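PDB 1VJX: putative ferritin-like diiron-carboxylate protein TM1526 from Thermotoga maritima, which is of unknown function but is probably a ferritin-like, rubrerythrin-related metal-binding protein that may act as an oxidoreductase. Local coordinates for residues E35-I44 and I93-V104. Residues are numbered along the deposited sequence; the frame is centred on the assembly and turned at random.
Sequences ELSEHFNGEI and ILRRKDLTLKEV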
ATOM      1  N   GLU A  35      -0.544   4.752  13.419  1.00 45.74           N
ATOM      2  CA  GLU A  35      -1.325   5.854  13.995  1.00 46.22           C
ATOM      3  C   GLU A  35      -2.781   5.448  14.303  1.00 45.95           C
ATOM      4  O   GLU A  35      -3.325   5.852  15.326  1.00 45.85           O
ATOM      5  CB  GLU A  35      -1.305   7.089  13.074  1.00 46.07           C
ATOM      6  CG  GLU A  35       0.029   7.854  13.090  1.00 48.85           C
ATOM      7  CD  GLU A  35       0.172   8.937  12.001  1.00 48.97           C
ATOM      8  OE1 GLU A  35       0.062   8.631  10.786  1.00 56.35           O
ATOM      9  OE2 GLU A  35       0.420  10.102  12.358  1.00 54.09           O
ATOM     10  N   LEU A  36      -3.408   4.653  13.434  1.00 45.78           N
ATOM     11  CA  LEU A  36      -4.769   4.182  13.695  1.00 45.65           C
ATOM     12  C   LEU A  36      -4.828   3.351  14.969  1.00 45.84           C
ATOM     13  O   LEU A  36      -5.845   3.374  15.698  1.00 45.55           O
ATOM     14  CB  LEU A  36      -5.310   3.330  12.544  1.00 45.69           C
ATOM     15  CG  LEU A  36      -5.812   3.973  11.250  1.00 45.16           C
ATOM     16  CD1 LEU A  36      -6.387   2.862  10.389  1.00 47.05           C
ATOM     17  CD2 LEU A  36      -6.864   5.038  11.495  1.00 44.38           C
ATOM     18  N   SER A  37      -3.748   2.609  15.234  1.00 45.32           N
ATOM     19  CA  SER A  37      -3.700   1.726  16.392  1.00 44.92           C
ATOM     20  C   SER A  37      -3.776   2.503  17.708  1.00 45.06           C
ATOM     21  O   SER A  37      -4.011   1.931  18.762  1.00 45.42           O
ATOM     22  CB  SER A  37      -2.440   0.872  16.350  1.00 44.57           C
ATOM     23  OG  SER A  37      -1.315   1.603  16.785  1.00 44.68           O
ATOM     24  N   GLU A  38      -3.556   3.806  17.650  1.00 45.14           N
ATOM     25  CA  GLU A  38      -3.679   4.651  18.826  1.00 45.52           C
ATOM     26  C   GLU A  38      -5.119   4.961  19.133  1.00 44.20           C
ATOM     27  O   GLU A  38      -5.378   5.494  20.169  1.00 44.40           O
ATOM     28  CB  GLU A  38      -2.961   5.987  18.603  1.00 45.79           C
ATOM     29  CG  GLU A  38      -1.443   5.952  18.686  1.00 47.10           C
ATOM     30  CD  GLU A  38      -0.781   7.112  17.927  1.00 48.31           C
ATOM     31  OE1 GLU A  38      -1.490   7.898  17.230  1.00 51.04           O
ATOM     32  OE2 GLU A  38       0.468   7.206  17.985  1.00 49.20           O
ATOM     33  N   HIS A  39      -6.040   4.662  18.218  1.00 43.41           N
ATOM     34  CA  HIS A  39      -7.448   5.005  18.373  1.00 42.85           C
ATOM     35  C   HIS A  39      -8.300   3.830  18.882  1.00 42.30           C
ATOM     36  O   HIS A  39      -9.477   4.012  19.194  1.00 39.83           O
ATOM     37  CB  HIS A  39      -8.007   5.525  17.039  1.00 42.73           C
ATOM     38  CG  HIS A  39      -7.404   6.831  16.611  1.00 44.44           C
ATOM     39  ND1 HIS A  39      -7.980   8.055  16.894  1.00 43.71           N
ATOM     40  CD2 HIS A  39      -6.251   7.100  15.954  1.00 45.51           C
ATOM     41  CE1 HIS A  39      -7.210   9.017  16.422  1.00 45.64           C
ATOM     42  NE2 HIS A  39      -6.153   8.467  15.850  1.00 47.22           N
ATOM     43  N   PHE A  40      -7.672   2.647  18.960  1.00 42.55           N
ATOM     44  CA  PHE A  40      -8.346   1.352  19.121  1.00 42.57           C
ATOM     45  C   PHE A  40      -7.615   0.434  20.081  1.00 43.01           C
ATOM     46  O   PHE A  40      -6.541   0.759  20.556  1.00 43.00           O
ATOM     47  CB  PHE A  40      -8.558   0.696  17.760  1.00 42.37           C
ATOM     48  CG  PHE A  40      -9.447   1.486  16.895  1.00 42.54           C
ATOM     49  CD1 PHE A  40     -10.808   1.555  17.181  1.00 41.96           C
ATOM     50  CD2 PHE A  40      -8.926   2.265  15.857  1.00 42.64           C
ATOM     51  CE1 PHE A  40     -11.651   2.346  16.409  1.00 42.66           C
ATOM     52  CE2 PHE A  40      -9.752   3.052  15.069  1.00 42.83           C
ATOM     53  CZ  PHE A  40     -11.124   3.088  15.334  1.00 43.42           C
ATOM     54  N   ASN A  41      -8.204  -0.720  20.371  1.00 44.26           N
ATOM     55  CA  ASN A  41      -8.036  -1.283  21.700  1.00 45.31           C
ATOM     56  C   ASN A  41      -7.522  -2.712  21.880  1.00 45.22           C
ATOM     57  O   ASN A  41      -6.762  -2.951  22.821  1.00 46.29           O
ATOM     58  CB  ASN A  41      -9.338  -1.092  22.495  1.00 45.28           C
ATOM     59  CG  ASN A  41      -9.372   0.225  23.255  1.00 47.36           C
ATOM     60  OD1 ASN A  41      -8.395   0.598  23.947  1.00 48.61           O
ATOM     61  ND2 ASN A  41     -10.503   0.935  23.154  1.00 48.58           N
ATOM     62  N   GLY A  42      -7.922  -3.668  21.064  1.00 44.54           N
ATOM     63  CA  GLY A  42      -7.680  -5.037  21.491  1.00 44.68           C
ATOM     64  C   GLY A  42      -6.994  -5.899  20.488  1.00 44.90           C
ATOM     65  O   GLY A  42      -5.828  -5.640  20.142  1.00 45.92           O
ATOM     66  N   GLU A  43      -7.708  -6.928  20.034  1.00 44.61           N
ATOM     67  CA  GLU A  43      -7.349  -7.614  18.792  1.00 45.12           C
ATOM     68  C   GLU A  43      -7.201  -6.618  17.627  1.00 44.73           C
ATOM     69  O   GLU A  43      -6.303  -6.752  16.807  1.00 44.13           O
ATOM     70  CB  GLU A  43      -8.376  -8.702  18.450  1.00 45.28           C
ATOM     71  CG  GLU A  43      -8.330  -9.899  19.391  1.00 46.49           C
ATOM     72  CD  GLU A  43      -6.910 -10.403  19.552  1.00 47.87           C
ATOM     73  OE1 GLU A  43      -6.281 -10.708  18.509  1.00 47.84           O
ATOM     74  OE2 GLU A  43      -6.413 -10.447  20.699  1.00 48.58           O
ATOM     75  N   ILE A  44      -8.082  -5.622  17.606  1.00 44.84           N
ATOM     76  CA  ILE A  44      -8.058  -4.543  16.639  1.00 45.26           C
ATOM     77  C   ILE A  44      -6.747  -3.737  16.638  1.00 45.03           C
ATOM     78  O   ILE A  44      -6.179  -3.510  15.582  1.00 44.96           O
ATOM     79  CB  ILE A  44      -9.270  -3.612  16.876  1.00 45.54           C
ATOM     80  CG1 ILE A  44     -10.557  -4.334  16.440  1.00 46.02           C
ATOM     81  CG2 ILE A  44      -9.107  -2.303  16.080  1.00 46.58           C
ATOM     82  CD1 ILE A  44     -11.828  -3.688  16.909  1.00 46.83           C
ATOM     83  N   ILE A  93      -8.211  14.145  10.833  1.00 51.98           N
ATOM     84  CA  ILE A  93      -9.007  13.105  11.481  1.00 51.87           C
ATOM     85  C   ILE A  93      -8.217  12.325  12.534  1.00 50.45           C
ATOM     86  O   ILE A  93      -8.715  12.111  13.621  1.00 49.96           O
ATOM     87  CB  ILE A  93      -9.683  12.169  10.461  1.00 52.61           C
ATOM     88  CG1 ILE A  93      -8.648  11.477   9.585  1.00 53.72           C
ATOM     89  CG2 ILE A  93     -10.727  12.941   9.634  1.00 54.12           C
ATOM     90  CD1 ILE A  93      -8.260  10.135  10.133  1.00 55.80           C
ATOM     91  N   LEU A  94      -6.976  11.957  12.252  1.00 49.47           N
ATOM     92  CA  LEU A  94      -6.161  11.251  13.239  1.00 49.22           C
ATOM     93  C   LEU A  94      -5.865  12.079  14.485  1.00 48.08           C
ATOM     94  O   LEU A  94      -5.315  11.564  15.454  1.00 48.51           O
ATOM     95  CB  LEU A  94      -4.841  10.773  12.630  1.00 49.73           C
ATOM     96  CG  LEU A  94      -4.911   9.731  11.502  1.00 51.71           C
ATOM     97  CD1 LEU A  94      -3.509   9.341  11.137  1.00 54.04           C
ATOM     98  CD2 LEU A  94      -5.686   8.497  11.853  1.00 53.46           C
ATOM     99  N   ARG A  95      -6.231  13.353  14.462  1.00 46.77           N
ATOM    100  CA  ARG A  95      -6.136  14.211  15.630  1.00 45.98           C
ATOM    101  C   ARG A  95      -7.340  13.950  16.573  1.00 45.03           C
ATOM    102  O   ARG A  95      -7.258  14.193  17.785  1.00 44.27           O
ATOM    103  CB  ARG A  95      -6.122  15.678  15.172  1.00 45.84           C
ATOM    104  CG  ARG A  95      -5.028  16.519  15.753  1.00 47.68           C
ATOM    105  CD  ARG A  95      -4.779  17.818  14.983  1.00 48.43           C
ATOM    106  NE  ARG A  95      -3.882  17.600  13.848  1.00 51.52           N
ATOM    107  CZ  ARG A  95      -2.744  18.282  13.605  1.00 52.89           C
ATOM    108  NH1 ARG A  95      -2.339  19.289  14.408  1.00 52.89           N
ATOM    109  NH2 ARG A  95      -2.012  17.949  12.536  1.00 51.80           N
ATOM    110  N   ARG A  96      -8.449  13.470  16.003  1.00 44.03           N
ATOM    111  CA  ARG A  96      -9.710  13.296  16.724  1.00 43.88           C
ATOM    112  C   ARG A  96      -9.613  12.203  17.768  1.00 42.26           C
ATOM    113  O   ARG A  96      -8.818  11.295  17.636  1.00 41.65           O
ATOM    114  CB  ARG A  96     -10.870  13.026  15.761  1.00 43.52           C
ATOM    115  CG  ARG A  96     -11.454  14.304  15.160  1.00 44.71           C
ATOM    116  CD  ARG A  96     -12.160  14.141  13.808  1.00 45.58           C
ATOM    117  NE  ARG A  96     -12.974  12.923  13.690  1.00 47.30           N
ATOM    118  CZ  ARG A  96     -14.234  12.782  14.089  1.00 48.24           C
ATOM    119  NH1 ARG A  96     -14.896  13.784  14.680  1.00 51.61           N
ATOM    120  NH2 ARG A  96     -14.839  11.616  13.910  1.00 47.74           N
ATOM    121  N   LYS A  97     -10.410  12.324  18.824  1.00 41.47           N
ATOM    122  CA  LYS A  97     -10.331  11.417  19.957  1.00 40.65           C
ATOM    123  C   LYS A  97     -11.540  10.481  20.031  1.00 40.32           C
ATOM    124  O   LYS A  97     -11.631   9.668  20.957  1.00 39.52           O
ATOM    125  CB  LYS A  97     -10.189  12.241  21.249  1.00 40.84           C
ATOM    126  CG  LYS A  97      -8.865  13.005  21.389  1.00 40.21           C
ATOM    127  CD  LYS A  97      -8.887  13.879  22.627  1.00 40.37           C
ATOM    128  CE  LYS A  97      -7.647  14.753  22.760  1.00 39.78           C
ATOM    129  NZ  LYS A  97      -7.855  15.908  23.700  1.00 35.40           N
ATOM    130  N   ASP A  98     -12.442  10.593  19.050  1.00 40.36           N
ATOM    131  CA  ASP A  98     -13.704   9.832  19.019  1.00 40.92           C
ATOM    132  C   ASP A  98     -13.948   9.124  17.697  1.00 41.74           C
ATOM    133  O   ASP A  98     -15.095   9.008  17.258  1.00 41.72           O
ATOM    134  CB  ASP A  98     -14.890  10.764  19.268  1.00 40.68           C
ATOM    135  CG  ASP A  98     -14.970  11.880  18.253  1.00 41.07           C
ATOM    136  OD1 ASP A  98     -14.101  11.936  17.367  1.00 40.81           O
ATOM    137  OD2 ASP A  98     -15.838  12.773  18.274  1.00 43.76           O
ATOM    138  N   LEU A  99     -12.889   8.648  17.057  1.00 42.68           N
ATOM    139  CA  LEU A  99     -13.029   8.023  15.764  1.00 43.67           C
ATOM    140  C   LEU A  99     -13.744   6.676  15.894  1.00 44.50           C
ATOM    141  O   LEU A  99     -13.475   5.908  16.821  1.00 44.61           O
ATOM    142  CB  LEU A  99     -11.656   7.829  15.112  1.00 43.97           C
ATOM    143  CG  LEU A  99     -10.853   9.085  14.737  1.00 43.51           C
ATOM    144  CD1 LEU A  99      -9.565   8.658  14.054  1.00 44.56           C
ATOM    145  CD2 LEU A  99     -11.616  10.018  13.816  1.00 42.44           C
ATOM    146  N   THR A 100     -14.659   6.410  14.959  1.00 45.16           N
ATOM    147  CA  THR A 100     -15.305   5.109  14.847  1.00 45.22           C
ATOM    148  C   THR A 100     -14.470   4.186  13.959  1.00 45.51           C
ATOM    149  O   THR A 100     -13.745   4.638  13.076  1.00 45.54           O
ATOM    150  CB  THR A 100     -16.736   5.229  14.263  1.00 45.39           C
ATOM    151  OG1 THR A 100     -16.697   5.674  12.906  1.00 43.95           O
ATOM    152  CG2 THR A 100     -17.561   6.306  14.984  1.00 45.66           C
ATOM    153  N   LEU A 101     -14.584   2.889  14.195  1.00 46.20           N
ATOM    154  CA  LEU A 101     -13.861   1.905  13.390  1.00 46.64           C
ATOM    155  C   LEU A 101     -14.315   1.988  11.944  1.00 46.26           C
ATOM    156  O   LEU A 101     -13.495   1.933  11.039  1.00 46.35           O
ATOM    157  CB  LEU A 101     -14.049   0.481  13.954  1.00 46.64           C
ATOM    158  CG  LEU A 101     -13.192  -0.621  13.290  1.00 47.09           C
ATOM    159  CD1 LEU A 101     -11.700  -0.496  13.605  1.00 46.91           C
ATOM    160  CD2 LEU A 101     -13.730  -2.012  13.693  1.00 47.81           C
ATOM    161  N   LYS A 102     -15.618   2.175  11.754  1.00 46.21           N
ATOM    162  CA  LYS A 102     -16.232   2.294  10.430  1.00 46.33           C
ATOM    163  C   LYS A 102     -15.606   3.348   9.539  1.00 45.78           C
ATOM    164  O   LYS A 102     -15.259   3.065   8.407  1.00 44.55           O
ATOM    165  CB  LYS A 102     -17.737   2.610  10.565  1.00 46.73           C
ATOM    166  CG  LYS A 102     -18.490   2.833   9.233  1.00 46.80           C
ATOM    167  CD  LYS A 102     -20.029   2.882   9.429  1.00 47.48           C
ATOM    168  CE  LYS A 102     -20.822   2.668   8.113  1.00 49.33           C
ATOM    169  NZ  LYS A 102     -20.316   3.488   6.934  1.00 51.69           N
ATOM    170  N   GLU A 103     -15.523   4.582  10.021  1.00 45.74           N
ATOM    171  CA  GLU A 103     -15.043   5.661   9.168  1.00 46.32           C
ATOM    172  C   GLU A 103     -13.574   5.468   8.776  1.00 45.85           C
ATOM    173  O   GLU A 103     -13.168   5.737   7.669  1.00 45.16           O
ATOM    174  CB  GLU A 103     -15.292   7.018   9.823  1.00 46.19           C
ATOM    175  CG  GLU A 103     -14.524   7.336  11.078  1.00 45.98           C
ATOM    176  CD  GLU A 103     -14.952   8.694  11.629  1.00 47.22           C
ATOM    177  OE1 GLU A 103     -14.842   9.699  10.844  1.00 46.98           O
ATOM    178  OE2 GLU A 103     -15.401   8.759  12.815  1.00 44.85           O
ATOM    179  N   VAL A 104     -12.824   4.925   9.708  1.00 46.56           N
ATOM    180  CA  VAL A 104     -11.414   4.621   9.572  1.00 46.95           C
ATOM    181  C   VAL A 104     -11.186   3.477   8.559  1.00 47.17           C
ATOM    182  O   VAL A 104     -10.331   3.559   7.659  1.00 46.77           O
ATOM    183  CB  VAL A 104     -10.894   4.284  11.021  1.00 47.49           C
ATOM    184  CG1 VAL A 104      -9.931   3.110  11.077  1.00 48.29           C
ATOM    185  CG2 VAL A 104     -10.349   5.552  11.723  1.00 47.87           C
TER
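At one end of the ferritin-like four-helix bundle, the turn between helices 15-36 and 43-68 packs its His-39 and Phe-40 rings against the loop that enters helix 101-125. The His-39 ring slots into this loop: CD1 of Leu-99 lies over one face, 3.5 Å from the ring centroid. At 24° off the normal, this CH-pi contact is shifted toward the rim. The ring's edge is turned to the backbone, with the carbonyl oxygens of Leu-94 and Arg-96 in the ring plane. His-39 NE2 donates to Leu-94 O at 3.2 Å, but the N-H...O angle of 121° makes the bond weak; His-39 CE1 comes to 3.0 Å from Arg-96 O.

Phe-40 presents a face to CD1 of Leu-101, which sits close to the normal in a well-centred CH-pi contact, while its edge meets the backbone where helix 101-125 starts. That start is a capping box: Thr-100 N donates almost straight to the anti side of Glu-103 OE2, and Glu-103 N returns a weak bond to Thr-100 OG1. The same OE2 takes a weak, salt-bridging bond from Arg-96 NH2 at 3.1 Å, tying the loop to the helix start.

Between the helices, Leu-36 and Val-104 meet tip to tip, CD2 to CG2 at 3.5 Å, and Leu-36 also touches Phe-48. With CG anti to the backbone N (chi1 -173°), Leu-101 sends CD1 to within 4.0 Å of Ile-44 CG2; Met-152 of helix 129-156 touches both side chains. The Leu-94 and Glu-35 side chains cross at about a right angle, with Leu-94 CD1 3.7 Å from Glu-35 CB, and the Glu-35 carboxylate is salt-bridged to Arg-31.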